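Local atomic coordinates of Non-fluorescent flavoprotein (Photobacterium phosphoreum, PDB entry 1FVP), a protein that binds two FMN molecules per subunit, each with an attached myristate, and is a homodimeric member of the bacterial luciferase family. Residues A[108-113]-A[124-129]; A[144-149]-A[167-172]; A[29-34]-A[200-205]. All blocks are in the same frame, centred on the assembly; numbering follows the deposited sequence.

Contact 1. Residues A[108-113]-A[124-129]; sequences SFYNAS and VRHQLM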
ATOM      1  N   SER A 108       3.990  11.766 -20.909  1.00 28.33           N
ATOM      2  CA  SER A 108       4.805  12.382 -21.966  1.00 28.24           C
ATOM      3  C   SER A 108       6.092  12.896 -21.372  1.00 27.77           C
ATOM      4  O   SER A 108       7.155  12.555 -21.924  1.00 27.84           O
ATOM      5  CB  SER A 108       4.044  13.317 -22.867  1.00 28.94           C
ATOM      6  OG  SER A 108       3.551  12.493 -23.938  1.00 29.93           O
ATOM      7  N   PHE A 109       5.978  13.643 -20.290  1.00 27.14           N
ATOM      8  CA  PHE A 109       7.258  14.118 -19.703  1.00 26.64           C
ATOM      9  C   PHE A 109       8.023  12.811 -19.396  1.00 26.42           C
ATOM     10  O   PHE A 109       9.228  12.730 -19.691  1.00 26.83           O
ATOM     11  CB  PHE A 109       7.137  14.993 -18.520  1.00 26.71           C
ATOM     12  CG  PHE A 109       7.091  16.466 -18.530  1.00 27.27           C
ATOM     13  CD1 PHE A 109       6.278  17.165 -19.412  1.00 27.82           C
ATOM     14  CD2 PHE A 109       7.826  17.180 -17.569  1.00 27.76           C
ATOM     15  CE1 PHE A 109       6.217  18.551 -19.373  1.00 28.61           C
ATOM     16  CE2 PHE A 109       7.781  18.574 -17.516  1.00 28.46           C
ATOM     17  CZ  PHE A 109       6.974  19.271 -18.438  1.00 28.40           C
ATOM     18  N   TYR A 110       7.288  11.848 -18.864  1.00 25.70           N
ATOM     19  CA  TYR A 110       7.929  10.572 -18.495  1.00 25.85           C
ATOM     20  C   TYR A 110       8.560   9.840 -19.664  1.00 26.34           C
ATOM     21  O   TYR A 110       9.152   8.749 -19.515  1.00 26.68           O
ATOM     22  CB  TYR A 110       7.055   9.652 -17.654  1.00 24.12           C
ATOM     23  CG  TYR A 110       7.738   8.453 -17.035  1.00 22.29           C
ATOM     24  CD1 TYR A 110       7.867   7.252 -17.739  1.00 21.20           C
ATOM     25  CD2 TYR A 110       8.214   8.503 -15.728  1.00 21.61           C
ATOM     26  CE1 TYR A 110       8.496   6.156 -17.185  1.00 20.89           C
ATOM     27  CE2 TYR A 110       8.817   7.392 -15.150  1.00 21.44           C
ATOM     28  CZ  TYR A 110       8.960   6.219 -15.877  1.00 21.09           C
ATOM     29  OH  TYR A 110       9.550   5.138 -15.282  1.00 21.22           O
ATOM     30  N   ASN A 111       8.500  10.399 -20.856  1.00 26.48           N
ATOM     31  CA  ASN A 111       9.178   9.643 -21.958  1.00 26.60           C
ATOM     32  C   ASN A 111      10.372  10.510 -22.322  1.00 26.96           C
ATOM     33  O   ASN A 111      11.413  10.007 -22.735  1.00 27.00           O
ATOM     34  CB  ASN A 111       8.138   9.253 -22.978  1.00 26.32           C
ATOM     35  CG  ASN A 111       7.439   7.989 -22.485  1.00 25.51           C
ATOM     36  OD1 ASN A 111       7.810   7.528 -21.395  1.00 24.78           O
ATOM     37  ND2 ASN A 111       6.507   7.533 -23.304  1.00 25.75           N
ATOM     38  N   ALA A 112      10.094  11.777 -22.074  1.00 27.25           N
ATOM     39  CA  ALA A 112      11.000  12.886 -22.317  1.00 28.16           C
ATOM     40  C   ALA A 112      12.080  12.938 -21.232  1.00 28.70           C
ATOM     41  O   ALA A 112      13.250  13.210 -21.583  1.00 28.88           O
ATOM     42  CB  ALA A 112      10.221  14.187 -22.415  1.00 27.92           C
ATOM     43  N   SER A 113      11.658  12.686 -20.003  1.00 28.51           N
ATOM     44  CA  SER A 113      12.619  12.701 -18.888  1.00 28.54           C
ATOM     45  C   SER A 113      13.459  11.440 -19.046  1.00 29.30           C
ATOM     46  O   SER A 113      14.697  11.529 -19.117  1.00 30.10           O
ATOM     47  CB  SER A 113      12.003  12.838 -17.527  1.00 27.69           C
ATOM     48  OG  SER A 113      11.648  14.176 -17.255  1.00 27.84           O
ATOM     49  N   VAL A 124       9.018  -0.545 -18.223  1.00 35.63           N
ATOM     50  CA  VAL A 124       8.311   0.051 -17.054  1.00 34.22           C
ATOM     51  C   VAL A 124       6.876   0.307 -17.513  1.00 33.41           C
ATOM     52  O   VAL A 124       6.684   1.034 -18.492  1.00 33.85           O
ATOM     53  CB  VAL A 124       9.101   1.182 -16.407  1.00 33.65           C
ATOM     54  CG1 VAL A 124      10.571   1.132 -16.831  1.00 33.55           C
ATOM     55  CG2 VAL A 124       8.559   2.580 -16.539  1.00 32.70           C
ATOM     56  N   ARG A 125       5.956  -0.339 -16.825  1.00 32.19           N
ATOM     57  CA  ARG A 125       4.517  -0.326 -17.015  1.00 30.36           C
ATOM     58  C   ARG A 125       3.790   0.514 -15.961  1.00 29.29           C
ATOM     59  O   ARG A 125       3.831   0.212 -14.761  1.00 28.72           O
ATOM     60  CB  ARG A 125       3.953  -1.730 -16.893  1.00 30.56           C
ATOM     61  CG  ARG A 125       4.591  -2.850 -17.688  1.00 31.36           C
ATOM     62  CD  ARG A 125       3.527  -3.913 -17.924  1.00 31.95           C
ATOM     63  NE  ARG A 125       2.350  -3.228 -18.451  1.00 32.29           N
ATOM     64  CZ  ARG A 125       1.306  -3.786 -19.025  1.00 32.78           C
ATOM     65  NH1 ARG A 125       1.232  -5.103 -19.148  1.00 33.69           N
ATOM     66  NH2 ARG A 125       0.339  -3.015 -19.522  1.00 33.59           N
ATOM     67  N   HIS A 126       3.109   1.524 -16.443  1.00 28.54           N
ATOM     68  CA  HIS A 126       2.355   2.447 -15.564  1.00 28.30           C
ATOM     69  C   HIS A 126       1.136   1.762 -14.987  1.00 27.04           C
ATOM     70  O   HIS A 126       0.877   0.615 -15.401  1.00 27.73           O
ATOM     71  CB  HIS A 126       1.966   3.722 -16.354  1.00 29.88           C
ATOM     72  CG  HIS A 126       3.222   4.283 -16.970  1.00 31.83           C
ATOM     73  ND1 HIS A 126       4.376   4.475 -16.243  1.00 31.98           N
ATOM     74  CD2 HIS A 126       3.496   4.666 -18.240  1.00 32.59           C
ATOM     75  CE1 HIS A 126       5.297   4.967 -17.057  1.00 32.53           C
ATOM     76  NE2 HIS A 126       4.799   5.099 -18.269  1.00 32.88           N
ATOM     77  N   GLN A 127       0.429   2.394 -14.073  1.00 25.08           N
ATOM     78  CA  GLN A 127      -0.789   1.791 -13.478  1.00 23.14           C
ATOM     79  C   GLN A 127      -1.886   2.864 -13.634  1.00 22.31           C
ATOM     80  O   GLN A 127      -1.675   4.007 -13.197  1.00 21.82           O
ATOM     81  CB  GLN A 127      -0.712   1.365 -12.036  1.00 22.09           C
ATOM     82  CG  GLN A 127       0.018   0.098 -11.718  1.00 20.24           C
ATOM     83  CD  GLN A 127      -0.832  -1.130 -11.667  1.00 19.72           C
ATOM     84  OE1 GLN A 127      -0.327  -2.202 -11.393  1.00 19.04           O
ATOM     85  NE2 GLN A 127      -2.130  -1.039 -11.912  1.00 19.92           N
ATOM     86  N   LEU A 128      -2.958   2.398 -14.239  1.00 21.11           N
ATOM     87  CA  LEU A 128      -4.122   3.263 -14.534  1.00 20.05           C
ATOM     88  C   LEU A 128      -5.241   3.039 -13.528  1.00 18.78           C
ATOM     89  O   LEU A 128      -5.632   1.871 -13.352  1.00 18.01           O
ATOM     90  CB  LEU A 128      -4.432   2.966 -16.002  1.00 20.35           C
ATOM     91  CG  LEU A 128      -5.325   3.886 -16.798  1.00 20.39           C
ATOM     92  CD1 LEU A 128      -4.862   5.332 -16.730  1.00 19.67           C
ATOM     93  CD2 LEU A 128      -5.360   3.386 -18.246  1.00 19.58           C
ATOM     94  N   MET A 129      -5.675   4.136 -12.916  1.00 17.46           N
ATOM     95  CA  MET A 129      -6.723   4.131 -11.910  1.00 17.11           C
ATOM     96  C   MET A 129      -8.052   4.729 -12.434  1.00 16.99           C
ATOM     97  O   MET A 129      -8.182   5.968 -12.523  1.00 17.20           O
ATOM     98  CB  MET A 129      -6.401   4.870 -10.627  1.00 16.71           C
ATOM     99  CG  MET A 129      -5.047   4.706 -10.062  1.00 17.45           C
ATOM    100  SD  MET A 129      -5.049   5.319  -8.329  1.00 17.69           S
ATOM    101  CE  MET A 129      -5.676   6.979  -8.588  1.00 18.21           C
TER
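Y110 and H126 form an offset edge-to-face pair, the edge of the imidazole directed toward the face of the phenol. The ring centroids lie 5.0 Å apart and the planes stand nearly perpendicular, at 87°. The imidazole touches with one corner: its CE1 comes to 3.4 Å from Y110 CE1 and its NE2 to 3.8 Å from Y110 CD1, so the overlap falls on the CD1-CE1 side of the phenol and not over its centre. With CG anti to the backbone N (chi1 -169°), the tyrosine reaches from the helix across to the start of the strand. V124 comes to the edge of the same ring, near its plane, at the CE1 corner that the imidazole also meets. Its CG2 methyl sits 3.6 Å from Y110 CE1 and also borders the hydroxyl end.

Helix 100-116 is the connection between strands 92-94 and 126-134, which lie side by side and parallel, and Y110 closes this beta-alpha-beta unit by packing the helix back on the strand that follows it. L92 of the first strand touches the tyrosine too, and the phenol OH makes a weak hydrogen bond to L90 O. H126 also meets the ring of F94 edge-to-face, while its ND1 has a weak bond with L92 N.

Y110 and H126 are both buried, whereas V124, still in the turn ahead of the strand, is partly exposed. The packing between the two segments thins out quickly from there. S108, N111 and A112 lie on the solvent side of the helix. The backbones themselves stay well separated, the nearest CA atoms, those of Y110 and H126, being 10.3 Å apart.

Contact 2. Residues A[144-149]-A[167-172]; sequences ELKLYI and SIIQSN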
ATOM      1  N   GLU A 144     -24.919   7.789 -11.502  1.00 28.99           N
ATOM      2  CA  GLU A 144     -24.599   7.069 -10.261  1.00 27.83           C
ATOM      3  C   GLU A 144     -23.160   7.374  -9.858  1.00 27.90           C
ATOM      4  O   GLU A 144     -22.867   7.511  -8.657  1.00 28.27           O
ATOM      5  CB  GLU A 144     -24.767   5.558 -10.314  1.00 26.46           C
ATOM      6  CG  GLU A 144     -25.363   4.863  -9.113  1.00 26.00           C
ATOM      7  CD  GLU A 144     -25.410   3.384  -8.965  1.00 25.26           C
ATOM      8  OE1 GLU A 144     -25.468   2.552  -9.850  1.00 25.42           O
ATOM      9  OE2 GLU A 144     -25.407   2.997  -7.770  1.00 23.84           O
ATOM     10  N   LEU A 145     -22.293   7.497 -10.844  1.00 27.74           N
ATOM     11  CA  LEU A 145     -20.865   7.790 -10.604  1.00 27.82           C
ATOM     12  C   LEU A 145     -20.700   9.270 -10.274  1.00 29.18           C
ATOM     13  O   LEU A 145     -19.712   9.639  -9.617  1.00 29.04           O
ATOM     14  CB  LEU A 145     -20.041   7.247 -11.752  1.00 25.27           C
ATOM     15  CG  LEU A 145     -18.553   7.445 -11.836  1.00 23.57           C
ATOM     16  CD1 LEU A 145     -17.793   6.364 -11.092  1.00 23.15           C
ATOM     17  CD2 LEU A 145     -18.139   7.399 -13.307  1.00 22.56           C
ATOM     18  N   LYS A 146     -21.672  10.071 -10.693  1.00 30.79           N
ATOM     19  CA  LYS A 146     -21.676  11.520 -10.450  1.00 32.11           C
ATOM     20  C   LYS A 146     -22.123  11.826  -9.021  1.00 32.73           C
ATOM     21  O   LYS A 146     -22.372  12.986  -8.646  1.00 32.94           O
ATOM     22  CB  LYS A 146     -22.504  12.331 -11.433  1.00 32.97           C
ATOM     23  CG  LYS A 146     -22.276  13.840 -11.363  1.00 33.85           C
ATOM     24  CD  LYS A 146     -23.128  14.623 -12.341  1.00 35.72           C
ATOM     25  CE  LYS A 146     -22.744  14.368 -13.787  1.00 36.61           C
ATOM     26  NZ  LYS A 146     -23.426  15.296 -14.725  1.00 37.14           N
ATOM     27  N   LEU A 147     -22.208  10.763  -8.245  1.00 33.41           N
ATOM     28  CA  LEU A 147     -22.597  10.859  -6.841  1.00 34.23           C
ATOM     29  C   LEU A 147     -21.424  10.419  -5.982  1.00 35.26           C
ATOM     30  O   LEU A 147     -21.256  10.920  -4.854  1.00 35.92           O
ATOM     31  CB  LEU A 147     -23.932  10.159  -6.620  1.00 34.24           C
ATOM     32  CG  LEU A 147     -25.030  11.124  -6.152  1.00 34.67           C
ATOM     33  CD1 LEU A 147     -25.726  11.734  -7.352  1.00 34.59           C
ATOM     34  CD2 LEU A 147     -26.010  10.376  -5.261  1.00 34.48           C
ATOM     35  N   TYR A 148     -20.620   9.515  -6.523  1.00 36.12           N
ATOM     36  CA  TYR A 148     -19.429   9.027  -5.788  1.00 36.39           C
ATOM     37  C   TYR A 148     -18.388  10.151  -5.723  1.00 36.81           C
ATOM     38  O   TYR A 148     -17.662  10.305  -4.731  1.00 36.58           O
ATOM     39  CB  TYR A 148     -18.866   7.768  -6.440  1.00 36.49           C
ATOM     40  CG  TYR A 148     -18.020   6.944  -5.502  1.00 37.49           C
ATOM     41  CD1 TYR A 148     -18.653   6.169  -4.524  1.00 38.10           C
ATOM     42  CD2 TYR A 148     -16.628   6.924  -5.562  1.00 37.57           C
ATOM     43  CE1 TYR A 148     -17.910   5.386  -3.643  1.00 38.75           C
ATOM     44  CE2 TYR A 148     -15.873   6.144  -4.686  1.00 38.07           C
ATOM     45  CZ  TYR A 148     -16.512   5.377  -3.723  1.00 38.53           C
ATOM     46  OH  TYR A 148     -15.794   4.606  -2.849  1.00 38.17           O
ATOM     47  N   ILE A 149     -18.341  10.937  -6.789  1.00 37.17           N
ATOM     48  CA  ILE A 149     -17.483  12.080  -7.007  1.00 37.15           C
ATOM     49  C   ILE A 149     -18.010  13.369  -6.359  1.00 37.67           C
ATOM     50  O   ILE A 149     -17.327  13.973  -5.527  1.00 37.52           O
ATOM     51  CB  ILE A 149     -17.275  12.435  -8.528  1.00 36.15           C
ATOM     52  CG1 ILE A 149     -17.143  11.198  -9.403  1.00 35.52           C
ATOM     53  CG2 ILE A 149     -16.078  13.423  -8.630  1.00 36.76           C
ATOM     54  CD1 ILE A 149     -15.826  10.400  -9.292  1.00 35.70           C
ATOM     55  N   SER A 167     -16.399  15.441 -17.541  1.00 42.43           N
ATOM     56  CA  SER A 167     -15.162  14.957 -18.182  1.00 40.75           C
ATOM     57  C   SER A 167     -14.478  13.864 -17.363  1.00 39.73           C
ATOM     58  O   SER A 167     -14.042  12.844 -17.936  1.00 39.03           O
ATOM     59  CB  SER A 167     -14.208  16.121 -18.438  1.00 40.47           C
ATOM     60  OG  SER A 167     -14.047  16.819 -17.204  1.00 40.44           O
ATOM     61  N   ILE A 168     -14.379  14.098 -16.047  1.00 38.42           N
ATOM     62  CA  ILE A 168     -13.749  13.085 -15.189  1.00 36.86           C
ATOM     63  C   ILE A 168     -14.490  11.784 -15.527  1.00 36.83           C
ATOM     64  O   ILE A 168     -13.826  10.825 -15.927  1.00 37.46           O
ATOM     65  CB  ILE A 168     -13.774  13.345 -13.664  1.00 35.83           C
ATOM     66  CG1 ILE A 168     -13.105  14.690 -13.312  1.00 34.77           C
ATOM     67  CG2 ILE A 168     -13.111  12.166 -12.885  1.00 35.54           C
ATOM     68  CD1 ILE A 168     -13.379  15.143 -11.857  1.00 34.57           C
ATOM     69  N   ILE A 169     -15.810  11.864 -15.382  1.00 36.33           N
ATOM     70  CA  ILE A 169     -16.666  10.706 -15.670  1.00 35.38           C
ATOM     71  C   ILE A 169     -16.412  10.205 -17.096  1.00 34.88           C
ATOM     72  O   ILE A 169     -16.241   8.995 -17.305  1.00 34.36           O
ATOM     73  CB  ILE A 169     -18.180  10.962 -15.428  1.00 35.55           C
ATOM     74  CG1 ILE A 169     -18.468  11.525 -14.026  1.00 35.47           C
ATOM     75  CG2 ILE A 169     -18.995   9.651 -15.691  1.00 36.28           C
ATOM     76  CD1 ILE A 169     -19.906  12.116 -13.879  1.00 35.45           C
ATOM     77  N   GLN A 170     -16.401  11.160 -18.008  1.00 34.71           N
ATOM     78  CA  GLN A 170     -16.164  10.871 -19.430  1.00 34.90           C
ATOM     79  C   GLN A 170     -14.805  10.175 -19.585  1.00 34.55           C
ATOM     80  O   GLN A 170     -14.630   9.379 -20.529  1.00 35.13           O
ATOM     81  CB  GLN A 170     -16.251  12.104 -20.303  1.00 36.39           C
ATOM     82  CG  GLN A 170     -17.624  12.686 -20.502  1.00 39.16           C
ATOM     83  CD  GLN A 170     -18.524  11.864 -21.399  1.00 41.01           C
ATOM     84  OE1 GLN A 170     -18.114  11.391 -22.467  1.00 41.93           O
ATOM     85  NE2 GLN A 170     -19.767  11.707 -20.933  1.00 41.25           N
ATOM     86  N   SER A 171     -13.890  10.483 -18.683  1.00 33.36           N
ATOM     87  CA  SER A 171     -12.544   9.896 -18.688  1.00 32.37           C
ATOM     88  C   SER A 171     -12.625   8.495 -18.056  1.00 32.22           C
ATOM     89  O   SER A 171     -11.964   7.554 -18.525  1.00 32.08           O
ATOM     90  CB  SER A 171     -11.521  10.724 -17.950  1.00 31.74           C
ATOM     91  OG  SER A 171     -11.276  12.001 -18.480  1.00 31.38           O
ATOM     92  N   ASN A 172     -13.444   8.432 -17.014  1.00 31.45           N
ATOM     93  CA  ASN A 172     -13.663   7.176 -16.268  1.00 30.86           C
ATOM     94  C   ASN A 172     -14.451   6.182 -17.119  1.00 30.13           C
ATOM     95  O   ASN A 172     -14.894   6.535 -18.225  1.00 29.86           O
ATOM     96  CB  ASN A 172     -14.178   7.481 -14.870  1.00 31.23           C
ATOM     97  CG  ASN A 172     -13.043   7.904 -13.950  1.00 31.61           C
ATOM     98  OD1 ASN A 172     -12.476   7.038 -13.273  1.00 32.24           O
ATOM     99  ND2 ASN A 172     -12.674   9.177 -13.877  1.00 31.90           N
TER
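The carbonyl oxygen of I168 accepts two hydrogen bonds from N172, a residue whose CB also lies 4.3 Å from L145 CD2 across the contact. The backbone N of N172 is 2.7 Å from I168 O, and the side-chain ND2 approaches the same oxygen at 2.9 Å with an N-H...O angle of 162°. ND2 stands well above the carbonyl plane, although the oxygen lies close to the amide plane of N172. That amide is held further by H131 N, bonded to OD1, and by W96 O, bonded to ND2, which together fix its rotation at the end of helix 166-171.

Between residues 144-149 and 167-172 the contact is apolar. I169 divides its two branches: CG2 lies 3.4 Å from L145 CD2, while CD1 fits against the aliphatic part of K146, at 3.6 Å from both CB and CE. The lysine chain bends at chi3 (-67°), which brings CE back over this methyl before NZ leaves to its salt bridge with D166. L145 and I169 run past each other in opposite directions.

Both also pack on T174 of strand 174-175, and L145 on H131 of the parallel neighbour 126-134, so the helix pair lies against these strands. Aliphatic carbon fills the contact, the K146-D166 salt bridge ties the same helices at its border, and N172, its amide engaged by I168, W96 and H131, offers L145 carbon.

Contact 3. Residues A[29-34]-A[200-205]; sequences LETLRI and CFESMQ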
ATOM      1  N   LEU A  29     -16.308  -4.294   1.806  1.00 24.98           N
ATOM      2  CA  LEU A  29     -15.840  -5.581   2.391  1.00 25.12           C
ATOM      3  C   LEU A  29     -16.251  -6.738   1.479  1.00 26.15           C
ATOM      4  O   LEU A  29     -15.671  -7.842   1.434  1.00 26.27           O
ATOM      5  CB  LEU A  29     -16.361  -5.610   3.806  1.00 23.72           C
ATOM      6  CG  LEU A  29     -15.475  -5.807   5.010  1.00 22.99           C
ATOM      7  CD1 LEU A  29     -14.430  -4.711   5.184  1.00 22.14           C
ATOM      8  CD2 LEU A  29     -16.386  -5.762   6.244  1.00 22.29           C
ATOM      9  N   GLU A  30     -17.277  -6.469   0.688  1.00 27.41           N
ATOM     10  CA  GLU A  30     -17.857  -7.403  -0.283  1.00 28.44           C
ATOM     11  C   GLU A  30     -17.015  -7.401  -1.559  1.00 28.45           C
ATOM     12  O   GLU A  30     -16.838  -8.441  -2.192  1.00 28.62           O
ATOM     13  CB  GLU A  30     -19.266  -7.000  -0.706  1.00 29.87           C
ATOM     14  CG  GLU A  30     -20.337  -8.079  -0.665  1.00 31.66           C
ATOM     15  CD  GLU A  30     -20.101  -9.223  -1.606  1.00 33.05           C
ATOM     16  OE1 GLU A  30     -20.178  -9.048  -2.813  1.00 34.65           O
ATOM     17  OE2 GLU A  30     -19.845 -10.301  -1.029  1.00 33.27           O
ATOM     18  N   THR A  31     -16.540  -6.202  -1.862  1.00 28.24           N
ATOM     19  CA  THR A  31     -15.692  -5.930  -3.012  1.00 27.83           C
ATOM     20  C   THR A  31     -14.402  -6.739  -2.813  1.00 28.11           C
ATOM     21  O   THR A  31     -13.767  -7.145  -3.786  1.00 28.71           O
ATOM     22  CB  THR A  31     -15.302  -4.412  -3.200  1.00 27.86           C
ATOM     23  OG1 THR A  31     -16.410  -3.546  -2.809  1.00 27.15           O
ATOM     24  CG2 THR A  31     -14.824  -4.078  -4.621  1.00 27.91           C
ATOM     25  N   LEU A  32     -14.043  -6.921  -1.549  1.00 28.18           N
ATOM     26  CA  LEU A  32     -12.839  -7.648  -1.129  1.00 27.28           C
ATOM     27  C   LEU A  32     -13.116  -9.153  -1.077  1.00 27.97           C
ATOM     28  O   LEU A  32     -12.190  -9.957  -1.301  1.00 28.08           O
ATOM     29  CB  LEU A  32     -12.369  -7.145   0.233  1.00 24.97           C
ATOM     30  CG  LEU A  32     -11.718  -5.791   0.380  1.00 24.09           C
ATOM     31  CD1 LEU A  32     -11.523  -5.444   1.854  1.00 23.36           C
ATOM     32  CD2 LEU A  32     -10.379  -5.779  -0.335  1.00 23.63           C
ATOM     33  N   ARG A  33     -14.375  -9.450  -0.738  1.00 28.26           N
ATOM     34  CA  ARG A  33     -14.768 -10.868  -0.637  1.00 28.04           C
ATOM     35  C   ARG A  33     -14.554 -11.554  -1.987  1.00 27.83           C
ATOM     36  O   ARG A  33     -13.907 -12.614  -2.057  1.00 27.51           O
ATOM     37  CB  ARG A  33     -16.193 -11.082  -0.139  1.00 28.48           C
ATOM     38  CG  ARG A  33     -16.492 -12.561   0.130  1.00 29.06           C
ATOM     39  CD  ARG A  33     -17.939 -12.823   0.383  1.00 29.19           C
ATOM     40  NE  ARG A  33     -18.763 -12.402  -0.732  1.00 29.04           N
ATOM     41  CZ  ARG A  33     -18.737 -12.984  -1.934  1.00 30.05           C
ATOM     42  NH1 ARG A  33     -17.988 -14.048  -2.205  1.00 29.03           N
ATOM     43  NH2 ARG A  33     -19.487 -12.415  -2.894  1.00 30.59           N
ATOM     44  N   ILE A  34     -15.100 -10.922  -3.013  1.00 27.78           N
ATOM     45  CA  ILE A  34     -15.007 -11.449  -4.390  1.00 27.83           C
ATOM     46  C   ILE A  34     -13.538 -11.728  -4.687  1.00 28.52           C
ATOM     47  O   ILE A  34     -13.129 -12.833  -5.067  1.00 27.64           O
ATOM     48  CB  ILE A  34     -15.685 -10.449  -5.384  1.00 26.77           C
ATOM     49  CG1 ILE A  34     -17.033 -10.048  -4.751  1.00 26.87           C
ATOM     50  CG2 ILE A  34     -15.807 -11.023  -6.807  1.00 26.08           C
ATOM     51  CD1 ILE A  34     -17.976  -9.146  -5.571  1.00 27.50           C
ATOM     52  N   CYS A 200     -11.728   0.953  -9.483  1.00 18.60           N
ATOM     53  CA  CYS A 200     -12.689   1.055  -8.382  1.00 18.79           C
ATOM     54  C   CYS A 200     -14.100   0.703  -8.825  1.00 18.78           C
ATOM     55  O   CYS A 200     -14.617   1.497  -9.638  1.00 20.03           O
ATOM     56  CB  CYS A 200     -12.750   2.510  -7.877  1.00 19.01           C
ATOM     57  SG  CYS A 200     -13.802   2.724  -6.407  1.00 20.70           S
ATOM     58  N   PHE A 201     -14.710  -0.346  -8.327  1.00 18.42           N
ATOM     59  CA  PHE A 201     -16.095  -0.667  -8.748  1.00 17.37           C
ATOM     60  C   PHE A 201     -17.032  -0.247  -7.612  1.00 17.17           C
ATOM     61  O   PHE A 201     -18.051  -0.927  -7.411  1.00 17.28           O
ATOM     62  CB  PHE A 201     -16.293  -2.130  -9.022  1.00 17.62           C
ATOM     63  CG  PHE A 201     -15.519  -2.925 -10.002  1.00 17.80           C
ATOM     64  CD1 PHE A 201     -15.784  -2.809 -11.363  1.00 18.16           C
ATOM     65  CD2 PHE A 201     -14.557  -3.844  -9.584  1.00 17.79           C
ATOM     66  CE1 PHE A 201     -15.084  -3.540 -12.308  1.00 18.46           C
ATOM     67  CE2 PHE A 201     -13.835  -4.603 -10.498  1.00 17.75           C
ATOM     68  CZ  PHE A 201     -14.113  -4.439 -11.864  1.00 18.52           C
ATOM     69  N   GLU A 202     -16.701   0.789  -6.885  1.00 17.18           N
ATOM     70  CA  GLU A 202     -17.495   1.207  -5.734  1.00 16.95           C
ATOM     71  C   GLU A 202     -18.535   2.262  -6.003  1.00 17.25           C
ATOM     72  O   GLU A 202     -19.091   2.770  -4.998  1.00 17.99           O
ATOM     73  CB  GLU A 202     -16.656   1.778  -4.591  1.00 17.33           C
ATOM     74  CG  GLU A 202     -15.660   1.003  -3.775  1.00 16.76           C
ATOM     75  CD  GLU A 202     -16.041  -0.411  -3.457  1.00 16.74           C
ATOM     76  OE1 GLU A 202     -15.864  -1.366  -4.193  1.00 16.70           O
ATOM     77  OE2 GLU A 202     -16.555  -0.486  -2.325  1.00 17.13           O
ATOM     78  N   SER A 203     -18.774   2.624  -7.236  1.00 17.31           N
ATOM     79  CA  SER A 203     -19.818   3.682  -7.421  1.00 17.31           C
ATOM     80  C   SER A 203     -21.118   2.896  -7.454  1.00 17.86           C
ATOM     81  O   SER A 203     -22.175   3.408  -7.096  1.00 19.04           O
ATOM     82  CB  SER A 203     -19.530   4.505  -8.634  1.00 17.87           C
ATOM     83  OG  SER A 203     -18.596   3.854  -9.500  1.00 19.26           O
ATOM     84  N   MET A 204     -20.977   1.652  -7.844  1.00 18.01           N
ATOM     85  CA  MET A 204     -21.954   0.601  -8.036  1.00 17.92           C
ATOM     86  C   MET A 204     -22.610   0.091  -6.755  1.00 18.09           C
ATOM     87  O   MET A 204     -22.061  -0.786  -6.072  1.00 17.57           O
ATOM     88  CB  MET A 204     -21.353  -0.637  -8.723  1.00 18.01           C
ATOM     89  CG  MET A 204     -20.890  -0.346 -10.127  1.00 17.92           C
ATOM     90  SD  MET A 204     -20.965  -1.943 -10.990  1.00 18.60           S
ATOM     91  CE  MET A 204     -19.271  -2.503 -10.879  1.00 18.16           C
ATOM     92  N   GLN A 205     -23.794   0.626  -6.554  1.00 18.79           N
ATOM     93  CA  GLN A 205     -24.625   0.317  -5.399  1.00 19.27           C
ATOM     94  C   GLN A 205     -25.209  -1.087  -5.441  1.00 18.22           C
ATOM     95  O   GLN A 205     -25.166  -1.771  -4.405  1.00 18.17           O
ATOM     96  CB  GLN A 205     -25.754   1.331  -5.178  1.00 21.89           C
ATOM     97  CG  GLN A 205     -25.336   2.685  -4.627  1.00 24.55           C
ATOM     98  CD  GLN A 205     -26.510   3.642  -4.539  1.00 26.18           C
ATOM     99  OE1 GLN A 205     -27.622   3.282  -4.134  1.00 27.18           O
ATOM    100  NE2 GLN A 205     -26.282   4.897  -4.930  1.00 27.14           N
TER
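Polar contact between the two segments rests on one pair, T31 and E202. The threonine OG1 lies 2.6 Å from E202 OE1, probably as a hydrogen bond, and N27 O one turn earlier is also an acceptor within reach of the hydroxyl. K210 NZ is hydrogen-bonded to T31 OG1 as well, and it makes a long, weak ion pair with E202 OE1. The glutamate chain is bent at chi2 (-38°), which swings its carboxylate toward the helix although CB itself does not point that way.

Van der Waals contact across the segments is slight: the CG2 methyl of T31 lies beside the E202 carboxylate. Both T31 and E202 touch F10, which lines a flavin pocket, and Y148 packs on E202. L29 and L32 meet the second subunit, where they pack on its Y88 and L72.

Within the segments there are two further polar links. Along helix 23-38, R33 NE is salt-bridged to E30 OE2 and NH2 adds only weak bonds, while the arginine has a second acidic partner in D38. In the loop, E202 N is hydrogen-bonded to C200 SG at 3.5 Å, closing a short bend just after strand 195-199.

The helix that follows the first strand thereby meets the loop at the C-terminal end of strand 195-199. In this incomplete relative of the luciferase beta/alpha barrel, that is the end at which such barrels bind ligands, and the side chain of E202 is about 6 Å from a bound myristate-bearing FMN.

Overall arrangement
All three contacts are buried, yet they differ in chemistry. Contact 1 is aromatic and holds a helix to the strand next along the chain, while contact 2 joins two helices through aliphatic side chains, and contact 3 relies on a polar pair between a helix and a loop far apart in sequence. Contact 3 encloses the other two along the chain. It lies beyond the chain's centre from contact 1, their centres about 28 Å apart. Contacts 2 and 3 touch directly: E144 OE2 probably accepts a hydrogen bond from Q205 N, and L145 and Y148 pack on S203 and E202. Strand 126-134 leads from contact 1 into the helix of contact 2.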